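Side-chain contacts in isoaspartyl dipeptidase (Fervidobacterium islandicum, PDB 7CDH), which probably hydrolyses beta-aspartyl (isoaspartyl) dipeptides with zinc, as an M38-family metallopeptidase linked to repair of damaged protein: residues V132-F137 with L173-D178; I157-H162 with I203-D208; I82-R87 with G305-V310; G50-P55 with Q360-V365; D266-A271 with R315-K320. All coordinates share one frame; numbering follows the deposited sequence. Where two conformers were deposited one is given.

Contact 1: residues V132-F137 with L173-D178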
# COMPACT_ATOMS: atom_id res chain seq x y z
N VAL A 132 4.31 -19.27 -8.19
CA VAL A 132 5.25 -18.59 -7.26
C VAL A 132 5.40 -17.15 -7.76
O VAL A 132 5.60 -16.98 -8.97
CB VAL A 132 6.58 -19.36 -7.26
CG1 VAL A 132 7.69 -18.54 -6.64
CG2 VAL A 132 6.41 -20.71 -6.58
N PRO A 133 5.26 -16.09 -6.93
CA PRO A 133 5.02 -16.16 -5.50
C PRO A 133 3.58 -16.53 -5.15
O PRO A 133 2.65 -16.14 -5.85
CB PRO A 133 5.26 -14.70 -5.00
CG PRO A 133 4.91 -13.84 -6.17
CD PRO A 133 5.26 -14.67 -7.39
N PRO A 134 3.35 -17.29 -4.06
CA PRO A 134 2.06 -17.93 -3.85
C PRO A 134 1.01 -16.96 -3.29
O PRO A 134 1.40 -16.12 -2.52
CB PRO A 134 2.38 -19.03 -2.83
CG PRO A 134 3.52 -18.47 -2.06
CD PRO A 134 4.34 -17.69 -3.07
N VAL A 135 -0.25 -17.13 -3.71
CA VAL A 135 -1.44 -16.39 -3.19
C VAL A 135 -1.54 -16.76 -1.71
O VAL A 135 -1.16 -17.88 -1.36
CB VAL A 135 -2.74 -16.79 -3.92
CG1 VAL A 135 -2.77 -16.29 -5.34
CG2 VAL A 135 -2.99 -18.32 -3.87
N THR A 136 -2.06 -15.85 -0.89
CA THR A 136 -2.13 -16.03 0.57
C THR A 136 -3.46 -15.44 1.03
O THR A 136 -4.03 -14.70 0.25
CB THR A 136 -0.89 -15.45 1.27
OG1 THR A 136 -0.98 -14.02 1.22
CG2 THR A 136 0.40 -15.88 0.62
N PHE A 137 -3.95 -15.86 2.19
CA PHE A 137 -5.11 -15.27 2.87
C PHE A 137 -4.76 -13.92 3.50
O PHE A 137 -5.63 -13.08 3.55
CB PHE A 137 -5.58 -16.18 3.99
CG PHE A 137 -6.21 -17.47 3.56
CD1 PHE A 137 -5.44 -18.62 3.39
CD2 PHE A 137 -7.56 -17.55 3.33
CE1 PHE A 137 -6.03 -19.82 3.01
CE2 PHE A 137 -8.15 -18.76 2.98
CZ PHE A 137 -7.39 -19.90 2.85
N LEU A 173 13.21 -22.03 -1.64
CA LEU A 173 13.80 -22.18 -0.28
C LEU A 173 13.08 -21.25 0.71
O LEU A 173 12.79 -21.70 1.86
CB LEU A 173 15.30 -21.88 -0.28
CG LEU A 173 16.20 -23.00 -0.79
CD1 LEU A 173 17.64 -22.51 -0.88
CD2 LEU A 173 16.10 -24.23 0.10
N ARG A 174 12.82 -20.00 0.30
CA ARG A 174 12.15 -19.05 1.19
C ARG A 174 10.77 -19.62 1.56
O ARG A 174 10.45 -19.65 2.78
CB ARG A 174 12.08 -17.69 0.51
CG ARG A 174 11.27 -16.64 1.29
CD ARG A 174 11.78 -16.27 2.67
NE ARG A 174 13.23 -16.33 2.76
CZ ARG A 174 14.06 -15.44 2.22
NH1 ARG A 174 13.58 -14.41 1.55
NH2 ARG A 174 15.36 -15.62 2.36
N ILE A 175 10.01 -20.13 0.58
CA ILE A 175 8.64 -20.69 0.77
C ILE A 175 8.73 -21.93 1.67
O ILE A 175 7.95 -22.02 2.63
CB ILE A 175 7.97 -21.00 -0.59
CG1 ILE A 175 7.61 -19.71 -1.33
CG2 ILE A 175 6.76 -21.92 -0.43
CD1 ILE A 175 7.64 -19.90 -2.83
N VAL A 176 9.67 -22.83 1.42
CA VAL A 176 9.79 -24.06 2.26
C VAL A 176 10.17 -23.63 3.68
O VAL A 176 9.57 -24.16 4.61
CB VAL A 176 10.79 -25.06 1.67
CG1 VAL A 176 11.02 -26.22 2.62
CG2 VAL A 176 10.33 -25.59 0.33
N ALA A 177 11.14 -22.74 3.86
CA ALA A 177 11.55 -22.29 5.21
C ALA A 177 10.38 -21.61 5.94
O ALA A 177 10.22 -21.82 7.14
CB ALA A 177 12.75 -21.39 5.16
N ASP A 178 9.56 -20.83 5.23
CA ASP A 178 8.42 -20.11 5.85
C ASP A 178 7.36 -21.13 6.29
O ASP A 178 6.87 -21.02 7.41
CB ASP A 178 7.91 -19.01 4.92
CG ASP A 178 8.84 -17.79 4.86
OD1 ASP A 178 9.91 -17.80 5.57
OD2 ASP A 178 8.50 -16.80 4.09
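P134 and I175 mark the nearest approach of the two backbones, with 8.5 Å from P134 CA to I175 CA. Residues 132-137 form an irregular, largely extended loop, and the peptide bond between V132 and P133 is cis. Residues 173-178 lie inside helix 169-186, where A177 N bonds to L173 O at 2.8 Å. No hydrogen bond joins the two segments, so the contact is purely apolar. On the helix side a single atom, I175 CD1, does the touching. The CG1 branch of I175 sits beside its own backbone N (chi1 -71°) and then runs on extended, which carries CD1 outward to the loop. There I175 CD1 meets V132 CG2 at 4.0 Å, and V132 CG1 stands at the same distance. The V132 and I175 side chains cross obliquely. P134 brings up its ring carbon CD, 4.0 Å from I175 CD1. I141 of helix 141-147 packs on both P134 and I175, while V154 of strand 151-159 also touches I175. D178 of the same helix makes a salt bridge with R131 of the second subunit. The loop after strand 122-127 thus packs on the helix after the neighbouring parallel strand 151-159, consistent with the beta-alpha units of the amidohydrolase TIM barrel.

Contact 2: residues I157-H162 with I203-D208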
# COMPACT_ATOMS: atom_id res chain seq x y z
N ILE A 157 2.58 -26.15 -5.54
CA ILE A 157 3.60 -25.33 -6.25
C ILE A 157 4.08 -26.14 -7.45
O ILE A 157 4.50 -27.26 -7.27
CB ILE A 157 4.73 -24.99 -5.29
CG1 ILE A 157 4.20 -24.12 -4.15
CG2 ILE A 157 5.89 -24.36 -6.01
CD1 ILE A 157 5.25 -23.79 -3.14
N ALA A 158 3.97 -25.59 -8.65
CA ALA A 158 4.38 -26.27 -9.89
C ALA A 158 5.88 -26.09 -10.07
O ALA A 158 6.37 -24.95 -9.97
CB ALA A 158 3.62 -25.76 -11.08
N ILE A 159 6.56 -27.19 -10.36
CA ILE A 159 7.97 -27.24 -10.82
C ILE A 159 8.01 -28.17 -12.02
O ILE A 159 7.15 -29.06 -12.11
CB ILE A 159 8.88 -27.74 -9.68
CG1 ILE A 159 8.33 -29.05 -9.09
CG2 ILE A 159 9.00 -26.66 -8.61
CD1 ILE A 159 9.32 -29.81 -8.26
N SER A 160 8.97 -27.97 -12.89
CA SER A 160 9.26 -28.86 -14.04
C SER A 160 7.97 -29.06 -14.81
O SER A 160 7.60 -30.20 -15.08
CB SER A 160 9.88 -30.14 -13.56
OG SER A 160 11.06 -29.89 -12.78
N ASP A 161 7.31 -27.96 -15.16
CA ASP A 161 5.96 -27.96 -15.80
C ASP A 161 5.77 -26.69 -16.63
O ASP A 161 6.22 -25.63 -16.20
CB ASP A 161 4.83 -28.04 -14.77
CG ASP A 161 3.50 -28.41 -15.38
OD1 ASP A 161 2.79 -27.49 -15.85
OD2 ASP A 161 3.22 -29.62 -15.43
N HIS A 162 5.09 -26.82 -17.76
CA HIS A 162 4.83 -25.71 -18.71
C HIS A 162 3.83 -24.70 -18.10
O HIS A 162 3.80 -23.59 -18.60
CB HIS A 162 4.44 -26.29 -20.07
CG HIS A 162 3.14 -27.01 -20.10
ND1 HIS A 162 3.05 -28.38 -19.93
CD2 HIS A 162 1.89 -26.59 -20.30
CE1 HIS A 162 1.79 -28.75 -20.03
NE2 HIS A 162 1.07 -27.68 -20.25
N ILE A 203 12.45 -33.58 -9.96
CA ILE A 203 12.57 -33.13 -8.55
C ILE A 203 14.02 -32.79 -8.17
O ILE A 203 14.34 -32.87 -6.97
CB ILE A 203 11.94 -34.15 -7.59
CG1 ILE A 203 12.58 -35.54 -7.65
CG2 ILE A 203 10.42 -34.19 -7.79
CD1 ILE A 203 12.17 -36.46 -6.47
N GLU A 204 14.83 -32.30 -9.11
CA GLU A 204 16.15 -31.64 -8.85
C GLU A 204 16.10 -30.73 -7.60
O GLU A 204 16.88 -30.90 -6.65
CB GLU A 204 16.52 -30.82 -10.08
CG GLU A 204 17.99 -30.79 -10.45
CD GLU A 204 18.16 -30.40 -11.92
OE1 GLU A 204 18.30 -31.33 -12.79
OE2 GLU A 204 18.10 -29.17 -12.21
N TYR A 205 15.21 -29.74 -7.58
CA TYR A 205 15.14 -28.75 -6.48
C TYR A 205 14.97 -29.44 -5.13
O TYR A 205 15.48 -28.89 -4.14
CB TYR A 205 13.95 -27.82 -6.71
CG TYR A 205 14.15 -26.75 -7.75
CD1 TYR A 205 15.39 -26.42 -8.25
CD2 TYR A 205 13.06 -26.02 -8.18
CE1 TYR A 205 15.55 -25.40 -9.18
CE2 TYR A 205 13.20 -25.00 -9.10
CZ TYR A 205 14.45 -24.68 -9.60
OH TYR A 205 14.53 -23.66 -10.49
N LEU A 206 14.26 -30.57 -5.07
CA LEU A 206 13.98 -31.26 -3.78
C LEU A 206 15.30 -31.83 -3.22
O LEU A 206 15.56 -31.66 -2.00
CB LEU A 206 12.89 -32.32 -3.94
CG LEU A 206 11.46 -31.79 -3.83
CD1 LEU A 206 11.13 -30.82 -4.95
CD2 LEU A 206 10.45 -32.92 -3.85
N PHE A 207 16.12 -32.40 -4.10
CA PHE A 207 17.47 -32.91 -3.77
C PHE A 207 18.36 -31.73 -3.38
O PHE A 207 19.12 -31.88 -2.38
CB PHE A 207 18.03 -33.76 -4.92
CG PHE A 207 17.38 -35.11 -5.03
CD1 PHE A 207 17.48 -36.04 -4.01
CD2 PHE A 207 16.67 -35.47 -6.16
CE1 PHE A 207 16.88 -37.28 -4.11
CE2 PHE A 207 16.08 -36.72 -6.27
CZ PHE A 207 16.17 -37.61 -5.23
N ASP A 208 18.25 -30.60 -4.10
CA ASP A 208 19.04 -29.37 -3.83
C ASP A 208 18.73 -28.85 -2.42
O ASP A 208 19.67 -28.54 -1.67
CB ASP A 208 18.80 -28.27 -4.85
CG ASP A 208 19.34 -28.54 -6.25
OD1 ASP A 208 20.20 -29.45 -6.40
OD2 ASP A 208 18.86 -27.85 -7.18
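L206 N, from a residue that touches I159, donates to I203 O at 3.0 Å, and F207 N adds a weak bond to the same oxygen. I203 holds the N-cap position of that helix, and its own N bonds to Q234 OE1. These bonds belong to the first turn, which faces the end of strand 151-159. I159 meets it with two branches. With CG1 between the backbone N and the carbonyl carbon (chi1 52°), CD1 points to L206, while CG2 goes to Y205. I159 CD1 reaches L206 CD1 at 3.9 Å. I159 CG2 comes to the edge of the Y205 ring, near the ring plane, 4.1 Å from Y205 CD2. The I159 and Y205 side chains run antiparallel alongside each other. The phenol end of Y205 is held by a hydrogen bond to P167 O. Just beyond I159, S160 OG bonds to G202 O, and D161 OD2 bonds to NE2 of the zinc ligand H195, as a second-shell group. I159 pairs through its backbone with strand 191-196 at H195. Helix 169-186 borders Y205 at L169 and I172, and F238 of helix 229-240 touches L206.

Contact 3: residues I82-R87 with G305-V310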
# COMPACT_ATOMS: atom_id res chain seq x y z
N ILE A 82 -20.05 -33.80 -1.62
CA ILE A 82 -19.76 -34.68 -0.46
C ILE A 82 -20.25 -36.10 -0.75
O ILE A 82 -19.56 -37.06 -0.35
CB ILE A 82 -20.33 -34.18 0.87
CG1 ILE A 82 -19.79 -35.10 1.97
CG2 ILE A 82 -21.86 -34.10 0.87
CD1 ILE A 82 -19.62 -34.43 3.30
N SER A 83 -21.40 -36.24 -1.40
CA SER A 83 -21.96 -37.56 -1.80
C SER A 83 -20.92 -38.38 -2.60
O SER A 83 -20.92 -39.59 -2.42
CB SER A 83 -23.25 -37.38 -2.55
OG SER A 83 -23.00 -37.07 -3.92
N ASP A 84 -20.08 -37.77 -3.46
CA ASP A 84 -18.99 -38.47 -4.21
C ASP A 84 -18.02 -39.11 -3.21
O ASP A 84 -17.55 -40.25 -3.45
CB ASP A 84 -18.10 -37.52 -5.00
CG ASP A 84 -18.31 -37.42 -6.50
OD1 ASP A 84 -19.48 -37.32 -6.93
OD2 ASP A 84 -17.27 -37.38 -7.22
N CYS A 85 -17.65 -38.34 -2.19
CA CYS A 85 -16.70 -38.73 -1.12
C CYS A 85 -17.24 -39.96 -0.39
O CYS A 85 -16.52 -40.96 -0.32
CB CYS A 85 -16.50 -37.58 -0.14
SG CYS A 85 -15.49 -36.26 -0.84
N ILE A 86 -18.46 -39.85 0.12
CA ILE A 86 -19.12 -40.87 0.96
C ILE A 86 -19.12 -42.21 0.19
O ILE A 86 -18.65 -43.22 0.74
CB ILE A 86 -20.52 -40.38 1.38
CG1 ILE A 86 -20.42 -39.09 2.20
CG2 ILE A 86 -21.26 -41.46 2.15
CD1 ILE A 86 -21.75 -38.43 2.51
N ARG A 87 -19.57 -42.23 -1.06
CA ARG A 87 -19.75 -43.51 -1.78
C ARG A 87 -18.40 -43.95 -2.39
O ARG A 87 -18.37 -45.00 -3.05
CB ARG A 87 -20.92 -43.42 -2.76
CG ARG A 87 -20.58 -43.09 -4.21
CD ARG A 87 -21.82 -42.90 -5.08
NE ARG A 87 -23.06 -43.34 -4.43
CZ ARG A 87 -24.08 -42.56 -4.10
NH1 ARG A 87 -25.14 -43.08 -3.50
NH2 ARG A 87 -24.07 -41.26 -4.38
N GLY A 305 -10.61 -35.63 -12.57
CA GLY A 305 -10.37 -36.49 -11.40
C GLY A 305 -11.67 -36.81 -10.66
O GLY A 305 -12.46 -35.89 -10.44
N SER A 306 -11.85 -38.07 -10.24
CA SER A 306 -12.88 -38.51 -9.25
C SER A 306 -12.18 -39.01 -7.98
O SER A 306 -11.17 -39.67 -8.12
CB SER A 306 -13.81 -39.56 -9.82
OG SER A 306 -14.93 -39.75 -8.95
N VAL A 307 -12.71 -38.68 -6.81
CA VAL A 307 -12.25 -39.22 -5.52
C VAL A 307 -12.50 -40.75 -5.50
O VAL A 307 -11.84 -41.44 -4.69
CB VAL A 307 -12.90 -38.53 -4.31
CG1 VAL A 307 -12.45 -37.09 -4.19
CG2 VAL A 307 -14.41 -38.60 -4.35
N SER A 308 -13.38 -41.26 -6.37
CA SER A 308 -13.59 -42.72 -6.58
C SER A 308 -12.27 -43.40 -6.99
O SER A 308 -12.08 -44.62 -6.70
CB SER A 308 -14.71 -42.99 -7.57
OG SER A 308 -14.27 -42.81 -8.91
N ALA A 309 -11.33 -42.65 -7.56
CA ALA A 309 -10.04 -43.22 -7.97
C ALA A 309 -9.32 -43.90 -6.79
O ALA A 309 -8.47 -44.76 -7.05
CB ALA A 309 -9.17 -42.17 -8.59
N VAL A 310 -9.59 -43.53 -5.54
CA VAL A 310 -8.71 -43.98 -4.43
C VAL A 310 -9.02 -45.47 -4.15
O VAL A 310 -8.08 -46.30 -4.12
CB VAL A 310 -8.86 -43.10 -3.19
CG1 VAL A 310 -8.31 -43.80 -1.96
CG2 VAL A 310 -8.15 -41.76 -3.39
O HOH W 1 -14.43 -36.46 -7.34
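D84 is the first residue of 82-87 to touch 305-310, and it meets both V307 and S306. Its backbone is the closer part, with D84 O 3.7 Å from V307 CG2. D84 CB adds a contact to the same methyl at 3.9 Å. The carboxylate works through water. A water molecule donates to D84 OD2 at 3.0 Å and accepts from V307 N at 2.9 Å, so it links the carboxylate to the amide of the second residue of a turn. S306 OG stands 3.8 Å from D84 OD2. C85 comes next, and its CA is 6.3 Å from V307 CA. Its side chain starts away from the other segment, yet C85 SG still reaches V307 CG2 at 4.4 Å. One methyl thus serves both residues. In V307, CG1 takes the place anti to the carbonyl carbon (chi1 -67°), which leaves CG2 between N and C, facing the helix. After C85 the helix turns from the contact, and I86 packs on L374 and M375 of strand 372-376. On the other side, residues S306 to A309 form a type I turn near the beginning of helix 309-318. V307 also touches D59 of strand 51-59, which places the contact between the short helix 82-86, that strand and the region where helix 309-318 begins.

Contact 4: residues G50-P55 with Q360-V365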
# COMPACT_ATOMS: atom_id res chain seq x y z
N GLY A 50 -20.09 -60.40 7.60
CA GLY A 50 -19.86 -60.35 6.14
C GLY A 50 -19.02 -59.17 5.69
O GLY A 50 -18.62 -59.17 4.51
N LEU A 51 -18.72 -58.19 6.57
CA LEU A 51 -18.00 -56.94 6.22
C LEU A 51 -16.60 -56.91 6.87
O LEU A 51 -16.43 -57.44 7.98
CB LEU A 51 -18.82 -55.72 6.64
CG LEU A 51 -20.29 -55.70 6.21
CD1 LEU A 51 -20.97 -54.42 6.67
CD2 LEU A 51 -20.47 -55.88 4.71
N LEU A 52 -15.66 -56.30 6.15
CA LEU A 52 -14.36 -55.83 6.65
C LEU A 52 -14.57 -54.38 7.14
O LEU A 52 -15.23 -53.61 6.41
CB LEU A 52 -13.33 -55.88 5.52
CG LEU A 52 -13.42 -57.09 4.57
CD1 LEU A 52 -12.30 -57.10 3.56
CD2 LEU A 52 -13.41 -58.39 5.35
N LEU A 53 -14.08 -54.06 8.34
CA LEU A 53 -13.96 -52.70 8.91
C LEU A 53 -12.54 -52.17 8.66
O LEU A 53 -11.58 -52.78 9.19
CB LEU A 53 -14.28 -52.73 10.41
CG LEU A 53 -14.23 -51.36 11.10
CD1 LEU A 53 -15.43 -50.51 10.70
CD2 LEU A 53 -14.16 -51.48 12.61
N LEU A 54 -12.44 -51.07 7.91
CA LEU A 54 -11.18 -50.40 7.50
C LEU A 54 -11.13 -49.00 8.13
O LEU A 54 -12.14 -48.43 8.54
CB LEU A 54 -11.14 -50.32 5.96
CG LEU A 54 -10.71 -51.57 5.17
CD1 LEU A 54 -11.28 -52.86 5.73
CD2 LEU A 54 -11.10 -51.44 3.71
N PRO A 55 -9.95 -48.36 8.21
CA PRO A 55 -9.89 -46.96 8.58
C PRO A 55 -10.43 -46.15 7.38
O PRO A 55 -10.22 -46.58 6.27
CB PRO A 55 -8.40 -46.68 8.80
CG PRO A 55 -7.73 -48.06 8.74
CD PRO A 55 -8.62 -48.89 7.86
N GLN A 360 -16.76 -60.24 0.02
CA GLN A 360 -16.81 -60.91 -1.31
C GLN A 360 -16.54 -59.88 -2.40
O GLN A 360 -15.44 -59.94 -3.00
CB GLN A 360 -18.15 -61.63 -1.52
CG GLN A 360 -18.39 -62.81 -0.58
CD GLN A 360 -17.22 -63.78 -0.54
OE1 GLN A 360 -16.74 -64.24 -1.56
NE2 GLN A 360 -16.75 -64.08 0.66
N SER A 361 -17.48 -58.95 -2.63
CA SER A 361 -17.49 -57.97 -3.75
C SER A 361 -16.49 -56.82 -3.51
O SER A 361 -16.01 -56.22 -4.50
CB SER A 361 -18.87 -57.44 -3.98
OG SER A 361 -19.22 -56.55 -2.93
N PHE A 362 -16.17 -56.51 -2.25
CA PHE A 362 -15.24 -55.40 -1.88
C PHE A 362 -15.88 -54.04 -2.22
O PHE A 362 -15.18 -53.06 -2.42
CB PHE A 362 -13.88 -55.60 -2.56
CG PHE A 362 -12.86 -56.18 -1.63
CD1 PHE A 362 -12.88 -57.53 -1.31
CD2 PHE A 362 -11.88 -55.38 -1.07
CE1 PHE A 362 -11.93 -58.07 -0.46
CE2 PHE A 362 -10.93 -55.92 -0.22
CZ PHE A 362 -10.97 -57.26 0.09
N GLU A 363 -17.20 -53.97 -2.23
CA GLU A 363 -17.97 -52.74 -2.48
C GLU A 363 -18.10 -52.01 -1.14
O GLU A 363 -18.30 -52.69 -0.11
CB GLU A 363 -19.29 -53.12 -3.13
CG GLU A 363 -19.12 -53.71 -4.52
CD GLU A 363 -19.24 -52.71 -5.67
OE1 GLU A 363 -20.37 -52.20 -5.88
OE2 GLU A 363 -18.22 -52.45 -6.35
N ILE A 364 -17.94 -50.68 -1.14
CA ILE A 364 -18.12 -49.87 0.10
C ILE A 364 -19.61 -49.90 0.45
O ILE A 364 -20.43 -49.53 -0.40
CB ILE A 364 -17.53 -48.45 -0.03
CG1 ILE A 364 -16.00 -48.48 -0.04
CG2 ILE A 364 -18.03 -47.53 1.09
CD1 ILE A 364 -15.40 -47.36 -0.81
N VAL A 365 -19.99 -50.33 1.65
CA VAL A 365 -21.43 -50.41 2.01
C VAL A 365 -21.71 -49.49 3.19
O VAL A 365 -22.87 -49.13 3.37
CB VAL A 365 -21.90 -51.86 2.27
CG1 VAL A 365 -21.71 -52.75 1.04
CG2 VAL A 365 -21.19 -52.48 3.47
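The F362 ring has Q360 O at its edge, in the ring plane, and L52 CD1 coming in obliquely. The touching is done by the far end of the ring. L52 CD1 lies 3.7 Å from F362 CZ and 4.2 Å from both F362 CE1 and F362 CE2, so the methyl sits centrally against that end. F362 has positive backbone angles, phi 68° and psi 27°, in the left-handed region. The ring swings back toward strand 51-59 through a chi1 of -100°. Molecules of glycerol and di(hydroxyethyl)ether, probably from the crystallisation liquor, each lie about 4 Å from this side chain. The second apolar pair is L51 with V365. V365 CG2 lies 3.7 Å from L51 CD1 and equally far from L51 CD2, a methyl set in the fork of the leucine. No hydrogen bond crosses between the segments. Within 360-365 a weak bond runs from E363 N to S361 OG, and F362 O accepts from W311 NE1 of helix 309-318. Strand 354-358 pairs antiparallel with both 51-59 and 364-369, and residues 359-363 connect it to the latter as a beta hairpin. This is consistent with the small beta domain of N- and C-terminal strands in many amidohydrolases, from which strand 51-59 runs on into the barrel.

Contact 5: residues D266-A271 with R315-K320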
# COMPACT_ATOMS: atom_id res chain seq x y z
N ASP A 266 1.83 -50.34 -11.22
CA ASP A 266 3.23 -50.79 -11.36
C ASP A 266 4.06 -50.10 -10.28
O ASP A 266 4.87 -50.77 -9.60
CB ASP A 266 3.78 -50.52 -12.75
CG ASP A 266 2.97 -51.21 -13.84
OD1 ASP A 266 2.66 -52.44 -13.66
OD2 ASP A 266 2.61 -50.51 -14.83
N ALA A 267 3.88 -48.79 -10.13
CA ALA A 267 4.65 -47.98 -9.18
C ALA A 267 4.52 -48.57 -7.76
O ALA A 267 5.53 -48.72 -7.07
CB ALA A 267 4.17 -46.55 -9.27
N ILE A 268 3.30 -48.86 -7.33
CA ILE A 268 3.02 -49.34 -5.95
C ILE A 268 3.67 -50.73 -5.74
O ILE A 268 4.16 -51.02 -4.61
CB ILE A 268 1.50 -49.36 -5.69
CG1 ILE A 268 0.98 -47.93 -5.56
CG2 ILE A 268 1.12 -50.23 -4.48
CD1 ILE A 268 -0.52 -47.84 -5.48
N CYS A 269 3.64 -51.56 -6.78
CA CYS A 269 4.17 -52.95 -6.74
C CYS A 269 5.69 -52.89 -6.64
O CYS A 269 6.25 -53.59 -5.79
CB CYS A 269 3.69 -53.78 -7.93
SG CYS A 269 1.93 -54.17 -7.79
N GLU A 270 6.31 -52.01 -7.41
CA GLU A 270 7.77 -51.80 -7.32
C GLU A 270 8.11 -51.29 -5.92
O GLU A 270 9.11 -51.76 -5.37
CB GLU A 270 8.25 -50.83 -8.38
CG GLU A 270 9.76 -50.63 -8.35
CD GLU A 270 10.34 -49.92 -9.57
OE1 GLU A 270 9.61 -49.81 -10.58
OE2 GLU A 270 11.52 -49.49 -9.51
N ALA A 271 7.32 -50.38 -5.33
CA ALA A 271 7.70 -49.77 -4.04
C ALA A 271 7.66 -50.85 -2.96
O ALA A 271 8.56 -50.82 -2.08
CB ALA A 271 6.83 -48.57 -3.72
N ARG A 315 -8.21 -51.46 -5.02
CA ARG A 315 -8.78 -52.71 -5.56
C ARG A 315 -7.88 -53.23 -6.70
O ARG A 315 -7.72 -54.46 -6.78
CB ARG A 315 -10.22 -52.50 -6.02
CG ARG A 315 -11.21 -52.46 -4.87
CD ARG A 315 -12.64 -52.40 -5.35
NE ARG A 315 -13.04 -53.70 -5.85
CZ ARG A 315 -14.29 -54.06 -6.15
NH1 ARG A 315 -15.29 -53.20 -6.02
NH2 ARG A 315 -14.54 -55.29 -6.59
N LYS A 316 -7.27 -52.37 -7.51
CA LYS A 316 -6.41 -52.86 -8.61
C LYS A 316 -5.12 -53.46 -8.04
O LYS A 316 -4.57 -54.39 -8.67
CB LYS A 316 -6.11 -51.78 -9.65
CG LYS A 316 -7.23 -51.51 -10.64
CD LYS A 316 -7.85 -52.73 -11.28
CE LYS A 316 -8.51 -52.41 -12.61
NZ LYS A 316 -9.71 -53.25 -12.87
N VAL A 317 -4.63 -52.97 -6.91
CA VAL A 317 -3.37 -53.48 -6.31
C VAL A 317 -3.65 -54.85 -5.64
O VAL A 317 -2.84 -55.77 -5.83
CB VAL A 317 -2.73 -52.44 -5.37
CG1 VAL A 317 -1.43 -52.95 -4.74
CG2 VAL A 317 -2.46 -51.14 -6.12
N LEU A 318 -4.79 -55.01 -4.98
CA LEU A 318 -5.20 -56.28 -4.35
C LEU A 318 -5.19 -57.40 -5.40
O LEU A 318 -4.63 -58.47 -5.11
CB LEU A 318 -6.59 -56.11 -3.73
CG LEU A 318 -6.68 -55.20 -2.52
CD1 LEU A 318 -8.12 -55.15 -2.00
CD2 LEU A 318 -5.70 -55.61 -1.42
N GLU A 319 -5.79 -57.15 -6.56
CA GLU A 319 -5.87 -58.09 -7.72
C GLU A 319 -4.47 -58.49 -8.23
O GLU A 319 -4.41 -59.33 -9.13
CB GLU A 319 -6.64 -57.45 -8.88
CG GLU A 319 -8.11 -57.22 -8.60
CD GLU A 319 -8.89 -56.50 -9.70
OE1 GLU A 319 -8.32 -56.30 -10.84
OE2 GLU A 319 -10.06 -56.15 -9.41
N LYS A 320 -3.40 -57.86 -7.75
CA LYS A 320 -2.01 -58.26 -8.07
C LYS A 320 -1.41 -59.08 -6.90
O LYS A 320 -0.20 -59.35 -6.90
CB LYS A 320 -1.18 -57.02 -8.39
CG LYS A 320 -1.45 -56.41 -9.76
CD LYS A 320 -0.17 -56.10 -10.51
CE LYS A 320 -0.41 -55.64 -11.94
NZ LYS A 320 -1.35 -56.53 -12.66
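I268 and V317 form the inner layer, with I268 CG2 3.7 Å from V317 CG1 and 4.0 Å from V317 CG2. I268 CD1 adds a third touch, 3.9 Å from V317 CG2. The two side chains cross at about a right angle. I268 CG2 thus touches both valine methyls, and its CD1 touches one. In V317, CG1 is anti to the backbone N (chi1 180°) and CG2 lies beside that N, which turns both methyls to I268. Next to this pair, C269 SG lies 3.9 Å from K320 CD. Here the lysine offers its hydrocarbon chain, not its charge. The lysine chain kinks twice on its way out, and its NZ ends 5.8 Å from D266 OD1, an opposite charge that is near without contact. The nearest backbone approach is C269 CA to V317 CA, 7.6 Å. Helices 264-273 and 309-318 meet here in the outer helical layer of the amidohydrolase TIM barrel. Further out, D266 OD2 bonds to T263 N just ahead of its helix. L277 and I330 touch I268, while L322 and V327 touch V317. I265 packs on the chains of both K316 and K320. K320 N bonds to V317 O at 2.9 Å. On the exposed side, K316 NZ and E319 OE2 both bond to a glycerol, probably from the crystallisation liquor.

Contacts 1 and 2 are joined by apolar packing, about 10 to 13 Å from zinc. I157 makes the join, with I157 CD1 3.6 Å from I175 CG2 and I157 CG2 3.7 Å from V132 CG2. Their centres are 14 Å apart. The I159 side chain is about 10 Å from a zinc ion, that of V132 about 13 Å, and that of V307 in contact 3 about 11 Å. Contacts 3 and 5 share helix 309-318. Contact 4 meets contact 5 through a salt bridge, E363 OE2 to R315 NH1 at 3.0 Å, and through packing of F362 on L318. Contacts 1 and 4 lie on opposite sides of the chain's centre, about 42 Å between centres.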